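Local coordinates for Glyco_hydro_cc domain-containing protein (PDB 6UBD) that probably binds beta-1,3-glucan oligosaccharides, as an oligosaccharide-binding member of glycoside hydrolase family GH128, at residues W190-A203 and F231-T243. Sequence-based numbering, arbitrary orientation.
Sequences WNTYQKPLWVTEFA and FEANEHVLAYAYT
Leu197 O takes the backbone N-H of Leu238 at 2.8 Å, a nearly straight bond, while Leu197 N gives its own hydrogen to His236 O at 2.9 Å. Farther along, Val199 N is hydrogen-bonded to Ala239 O. Just ahead of the two strands, the imidazole of His236 lies flat over the indole of Trp190, with CE1 of His236 3.3 Å from CE2 of Trp190 and the planes only 10° apart. Trp190 has CG anti to its backbone N (chi1 173°), which carries the indole from the last turn of helix 179-193 over to the turn that precedes strand 237-243. That turn, type I from Asn234 to Val237, is braced by an Asx turn in which Asn234 OD1 accepts from the N of His236. With an alanine in place of Trp190, the imidazole would probably lose the surface it stacks on and be freer to turn. Strands 197-206 and 237-243 run parallel as neighbours, each following a helix, in the beta/alpha-barrel architecture expected of a glycosyl hydrolase catalytic core; strand 170-176 pairs with the other edge of 197-206. On one side of the sheet the methyl of Ala239 sits squarely over the five-membered ring of Trp198, a CH-pi contact, while the indole NE1 is bonded to Leu28 O. On the other side, Val199 CG2 meets CZ of Phe231, which comes from the last turn of helix 217-233, at 3.9 Å. Phe202, with CG wedged between its backbone N and carbonyl carbon (chi1 73°), brings its ring over against the neighbouring strand: Tyr242 CA lies over one face, a CH-pi contact, and the edge of Phe231 comes T-shaped onto the opposite face, CE2 of Phe231 3.8 Å from CD2 of Phe202.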
loop_
_atom_site.group_PDB
_atom_site.type_symbol
_atom_site.label_atom_id
_atom_site.label_comp_id
_atom_site.label_asym_id
_atom_site.label_seq_id
_atom_site.Cartn_x
_atom_site.Cartn_y
_atom_site.Cartn_z
ATOM N N TRP A 190 -15.156 2.040 -1.058
ATOM C CA TRP A 190 -16.057 2.394 0.071
ATOM C C TRP A 190 -17.453 1.791 -0.156
ATOM O O TRP A 190 -18.019 1.152 0.736
ATOM C CB TRP A 190 -16.132 3.935 0.311
ATOM C CG TRP A 190 -17.185 4.221 1.345
ATOM C CD1 TRP A 190 -18.479 4.671 1.155
ATOM C CD2 TRP A 190 -17.145 3.834 2.727
ATOM N NE1 TRP A 190 -19.194 4.675 2.327
ATOM C CE2 TRP A 190 -18.396 4.153 3.314
ATOM C CE3 TRP A 190 -16.133 3.328 3.524
ATOM C CZ2 TRP A 190 -18.666 3.904 4.655
ATOM C CZ3 TRP A 190 -16.373 3.114 4.868
ATOM C CH2 TRP A 190 -17.641 3.374 5.402
ATOM N N ASN A 191 -18.021 2.013 -1.305
ATOM C CA ASN A 191 -19.399 1.545 -1.547
ATOM C C ASN A 191 -19.514 0.013 -1.451
ATOM O O ASN A 191 -20.514 -0.514 -0.883
ATOM C CB ASN A 191 -19.947 2.020 -2.893
ATOM C CG ASN A 191 -20.254 3.489 -2.987
ATOM O OD1 ASN A 191 -20.252 4.022 -4.090
ATOM N ND2 ASN A 191 -20.576 4.103 -1.868
ATOM N N THR A 192 -18.489 -0.690 -1.973
ATOM C CA THR A 192 -18.521 -2.171 -2.055
ATOM C C THR A 192 -18.201 -2.836 -0.682
ATOM O O THR A 192 -18.879 -3.797 -0.296
ATOM C CB THR A 192 -17.586 -2.661 -3.163
ATOM O OG1 THR A 192 -17.963 -2.063 -4.422
ATOM C CG2 THR A 192 -17.691 -4.171 -3.277
ATOM N N TYR A 193 -17.193 -2.319 0.060
ATOM C CA TYR A 193 -16.693 -3.003 1.285
ATOM C C TYR A 193 -17.027 -2.262 2.571
ATOM O O TYR A 193 -16.945 -2.867 3.648
ATOM C CB TYR A 193 -15.233 -3.420 1.117
ATOM C CG TYR A 193 -15.005 -4.307 -0.085
ATOM C CD1 TYR A 193 -15.310 -5.676 -0.034
ATOM C CD2 TYR A 193 -14.483 -3.807 -1.281
ATOM C CE1 TYR A 193 -15.183 -6.475 -1.157
ATOM C CE2 TYR A 193 -14.340 -4.610 -2.408
ATOM C CZ TYR A 193 -14.690 -5.956 -2.338
ATOM O OH TYR A 193 -14.587 -6.773 -3.409
ATOM N N GLN A 194 -17.284 -0.947 2.507
ATOM C CA GLN A 194 -17.878 -0.267 3.692
ATOM C C GLN A 194 -16.911 -0.239 4.898
ATOM O O GLN A 194 -17.381 -0.168 6.041
ATOM C CB GLN A 194 -19.254 -0.880 4.012
ATOM C CG GLN A 194 -20.235 -0.635 2.859
ATOM C CD GLN A 194 -21.032 0.646 2.964
ATOM O OE1 GLN A 194 -21.690 0.943 3.980
ATOM N NE2 GLN A 194 -20.946 1.486 1.944
ATOM N N LYS A 195 -15.597 -0.278 4.622
ATOM C CA LYS A 195 -14.537 -0.196 5.622
ATOM C C LYS A 195 -13.578 0.941 5.249
ATOM O O LYS A 195 -13.406 1.280 4.078
ATOM C CB LYS A 195 -13.804 -1.535 5.748
ATOM C CG LYS A 195 -14.688 -2.662 6.303
ATOM C CD LYS A 195 -14.067 -4.057 6.325
ATOM C CE LYS A 195 -14.945 -5.107 6.961
ATOM N NZ LYS A 195 -14.364 -6.503 6.878
ATOM N N PRO A 196 -12.844 1.469 6.256
ATOM C CA PRO A 196 -11.834 2.487 5.926
ATOM C C PRO A 196 -10.792 1.983 4.914
ATOM O O PRO A 196 -10.466 0.752 4.883
ATOM C CB PRO A 196 -11.182 2.788 7.287
ATOM C CG PRO A 196 -12.241 2.402 8.295
ATOM C CD PRO A 196 -12.930 1.218 7.709
ATOM N N LEU A 197 -10.264 2.898 4.103
ATOM C CA LEU A 197 -9.316 2.591 3.041
ATOM C C LEU A 197 -7.885 2.958 3.416
ATOM O O LEU A 197 -7.645 4.088 3.971
ATOM C CB LEU A 197 -9.716 3.380 1.785
ATOM C CG LEU A 197 -11.171 3.281 1.308
ATOM C CD1 LEU A 197 -11.406 4.212 0.127
ATOM C CD2 LEU A 197 -11.612 1.797 1.007
ATOM N N TRP A 198 -6.919 2.146 3.020
ATOM C CA TRP A 198 -5.493 2.534 2.915
ATOM C C TRP A 198 -5.082 2.433 1.473
ATOM O O TRP A 198 -5.295 1.385 0.802
ATOM C CB TRP A 198 -4.576 1.627 3.723
ATOM C CG TRP A 198 -4.574 1.762 5.220
ATOM C CD1 TRP A 198 -5.568 2.241 6.020
ATOM C CD2 TRP A 198 -3.477 1.396 6.079
ATOM N NE1 TRP A 198 -5.171 2.187 7.348
ATOM C CE2 TRP A 198 -3.893 1.680 7.404
ATOM C CE3 TRP A 198 -2.199 0.914 5.848
ATOM C CZ2 TRP A 198 -3.066 1.444 8.491
ATOM C CZ3 TRP A 198 -1.370 0.699 6.940
ATOM C CH2 TRP A 198 -1.809 0.976 8.232
ATOM N N VAL A 199 -4.504 3.542 0.933
ATOM C CA VAL A 199 -3.929 3.536 -0.431
ATOM C C VAL A 199 -2.478 3.106 -0.309
ATOM O O VAL A 199 -1.604 3.911 0.027
ATOM C CB VAL A 199 -4.060 4.920 -1.103
ATOM C CG1 VAL A 199 -3.545 4.889 -2.555
ATOM C CG2 VAL A 199 -5.501 5.387 -1.110
ATOM N N THR A 200 -2.217 1.814 -0.466
ATOM C CA THR A 200 -0.922 1.229 -0.071
ATOM C C THR A 200 0.154 1.369 -1.170
ATOM O O THR A 200 1.354 1.151 -0.876
ATOM C CB THR A 200 -1.126 -0.206 0.427
ATOM O OG1 THR A 200 -1.655 -0.968 -0.673
ATOM C CG2 THR A 200 -2.014 -0.280 1.679
ATOM N N GLU A 201 -0.284 1.687 -2.383
ATOM C CA GLU A 201 0.625 2.191 -3.455
ATOM C C GLU A 201 -0.193 3.162 -4.297
ATOM O O GLU A 201 -1.338 2.898 -4.595
ATOM C CB GLU A 201 1.137 1.142 -4.436
ATOM C CG GLU A 201 2.087 0.085 -3.834
ATOM C CD GLU A 201 2.521 -0.905 -4.894
ATOM O OE1 GLU A 201 2.797 -0.469 -6.016
ATOM O OE2 GLU A 201 2.617 -2.097 -4.618
ATOM N N PHE A 202 0.416 4.293 -4.730
ATOM C CA PHE A 202 -0.160 5.188 -5.789
ATOM C C PHE A 202 0.960 5.752 -6.661
ATOM O O PHE A 202 2.111 5.913 -6.228
ATOM C CB PHE A 202 -1.102 6.260 -5.204
ATOM C CG PHE A 202 -0.362 7.366 -4.444
ATOM C CD1 PHE A 202 0.240 8.433 -5.127
ATOM C CD2 PHE A 202 -0.306 7.365 -3.061
ATOM C CE1 PHE A 202 0.924 9.409 -4.413
ATOM C CE2 PHE A 202 0.413 8.341 -2.357
ATOM C CZ PHE A 202 1.014 9.367 -3.039
ATOM N N ALA A 203 0.588 5.933 -7.928
ATOM C CA ALA A 203 1.482 6.620 -8.901
ATOM C C ALA A 203 0.633 7.091 -10.064
ATOM O O ALA A 203 -0.453 6.570 -10.398
ATOM C CB ALA A 203 2.566 5.716 -9.471
ATOM N N PHE A 231 -6.790 13.113 -0.657
ATOM C CA PHE A 231 -6.713 12.048 0.401
ATOM C C PHE A 231 -6.902 12.676 1.785
ATOM O O PHE A 231 -7.611 12.101 2.626
ATOM C CB PHE A 231 -5.346 11.338 0.338
ATOM C CG PHE A 231 -5.103 10.438 -0.862
ATOM C CD1 PHE A 231 -6.119 9.836 -1.590
ATOM C CD2 PHE A 231 -3.798 10.153 -1.255
ATOM C CE1 PHE A 231 -5.843 8.990 -2.664
ATOM C CE2 PHE A 231 -3.524 9.268 -2.300
ATOM C CZ PHE A 231 -4.571 8.644 -2.970
ATOM N N GLU A 232 -6.217 13.794 2.105
ATOM C CA GLU A 232 -6.307 14.405 3.471
ATOM C C GLU A 232 -7.760 14.836 3.789
ATOM O O GLU A 232 -8.222 14.646 4.928
ATOM C CB GLU A 232 -5.271 15.522 3.655
ATOM C CG GLU A 232 -3.826 15.028 3.717
ATOM C CD GLU A 232 -3.450 14.335 5.025
ATOM O OE1 GLU A 232 -4.258 14.368 6.012
ATOM O OE2 GLU A 232 -2.304 13.718 5.034
ATOM N N ALA A 233 -8.501 15.333 2.797
ATOM C CA ALA A 233 -9.890 15.786 2.999
ATOM C C ALA A 233 -10.888 14.605 3.022
ATOM O O ALA A 233 -11.947 14.811 3.585
ATOM C CB ALA A 233 -10.214 16.800 1.930
ATOM N N ASN A 234 -10.555 13.464 2.437
ATOM C CA ASN A 234 -11.548 12.383 2.279
ATOM C C ASN A 234 -11.690 11.603 3.620
ATOM O O ASN A 234 -10.683 11.021 4.136
ATOM C CB ASN A 234 -11.163 11.434 1.143
ATOM C CG ASN A 234 -12.248 10.403 0.905
ATOM O OD1 ASN A 234 -12.373 9.426 1.636
ATOM N ND2 ASN A 234 -13.018 10.618 -0.150
ATOM N N GLU A 235 -12.909 11.500 4.151
ATOM C CA GLU A 235 -13.124 10.886 5.485
ATOM C C GLU A 235 -12.810 9.373 5.475
ATOM O O GLU A 235 -12.555 8.870 6.553
ATOM C CB GLU A 235 -14.571 11.112 5.977
ATOM C CG GLU A 235 -15.653 10.502 5.110
ATOM C CD GLU A 235 -17.083 10.779 5.571
ATOM O OE1 GLU A 235 -17.382 10.445 6.723
ATOM O OE2 GLU A 235 -17.898 11.151 4.743
ATOM N N HIS A 236 -12.915 8.727 4.324
ATOM C CA HIS A 236 -12.750 7.257 4.222
ATOM C C HIS A 236 -11.310 6.842 3.967
ATOM O O HIS A 236 -10.994 5.661 4.206
ATOM C CB HIS A 236 -13.670 6.638 3.145
ATOM C CG HIS A 236 -15.103 6.936 3.326
ATOM N ND1 HIS A 236 -15.805 6.626 4.486
ATOM C CD2 HIS A 236 -16.028 7.421 2.463
ATOM C CE1 HIS A 236 -17.062 6.982 4.346
ATOM N NE2 HIS A 236 -17.229 7.424 3.110
ATOM N N VAL A 237 -10.413 7.728 3.562
ATOM C CA VAL A 237 -8.993 7.413 3.355
ATOM C C VAL A 237 -8.256 7.659 4.664
ATOM O O VAL A 237 -8.124 8.806 5.082
ATOM C CB VAL A 237 -8.381 8.218 2.201
ATOM C CG1 VAL A 237 -6.890 7.924 2.068
ATOM C CG2 VAL A 237 -9.097 7.866 0.871
ATOM N N LEU A 238 -7.749 6.602 5.303
ATOM C CA LEU A 238 -7.076 6.753 6.629
ATOM C C LEU A 238 -5.541 6.651 6.508
ATOM O O LEU A 238 -4.882 6.953 7.513
ATOM C CB LEU A 238 -7.658 5.764 7.643
ATOM C CG LEU A 238 -9.102 6.071 8.073
ATOM C CD1 LEU A 238 -9.490 5.216 9.217
ATOM C CD2 LEU A 238 -9.382 7.569 8.372
ATOM N N ALA A 239 -4.989 6.277 5.354
ATOM C CA ALA A 239 -3.525 6.188 5.135
ATOM C C ALA A 239 -3.279 6.151 3.648
ATOM O O ALA A 239 -4.117 5.635 2.875
ATOM C CB ALA A 239 -2.957 4.946 5.813
ATOM N N TYR A 240 -2.117 6.682 3.223
ATOM C CA TYR A 240 -1.697 6.621 1.811
ATOM C C TYR A 240 -0.174 6.481 1.728
ATOM O O TYR A 240 0.530 6.950 2.645
ATOM C CB TYR A 240 -2.215 7.813 0.995
ATOM C CG TYR A 240 -1.854 9.178 1.523
ATOM C CD1 TYR A 240 -0.583 9.749 1.267
ATOM C CD2 TYR A 240 -2.757 9.901 2.287
ATOM C CE1 TYR A 240 -0.235 11.014 1.780
ATOM C CE2 TYR A 240 -2.427 11.184 2.776
ATOM C CZ TYR A 240 -1.154 11.723 2.527
ATOM O OH TYR A 240 -0.786 12.989 3.036
ATOM N N ALA A 241 0.344 5.980 0.633
ATOM C CA ALA A 241 1.783 5.711 0.495
ATOM C C ALA A 241 2.248 5.818 -0.972
ATOM O O ALA A 241 1.805 5.094 -1.861
ATOM C CB ALA A 241 2.135 4.349 1.049
ATOM N N TYR A 242 3.190 6.762 -1.222
ATOM C CA TYR A 242 3.881 6.956 -2.533
ATOM C C TYR A 242 4.802 5.743 -2.805
ATOM O O TYR A 242 5.630 5.494 -1.936
ATOM C CB TYR A 242 4.669 8.284 -2.431
ATOM C CG TYR A 242 5.334 8.828 -3.680
ATOM C CD1 TYR A 242 6.276 8.087 -4.375
ATOM C CD2 TYR A 242 5.027 10.108 -4.148
ATOM C CE1 TYR A 242 6.890 8.599 -5.515
ATOM C CE2 TYR A 242 5.667 10.658 -5.246
ATOM C CZ TYR A 242 6.615 9.920 -5.924
ATOM O OH TYR A 242 7.194 10.510 -7.055
ATOM N N THR A 243 4.664 5.076 -3.950
ATOM C CA THR A 243 5.503 3.903 -4.280
ATOM C C THR A 243 6.776 4.293 -5.030
ATOM O O THR A 243 6.738 5.158 -5.944
ATOM C CB THR A 243 4.678 2.854 -5.022
ATOM O OG1 THR A 243 5.564 1.711 -5.132
ATOM C CG2 THR A 243 4.176 3.241 -6.388
#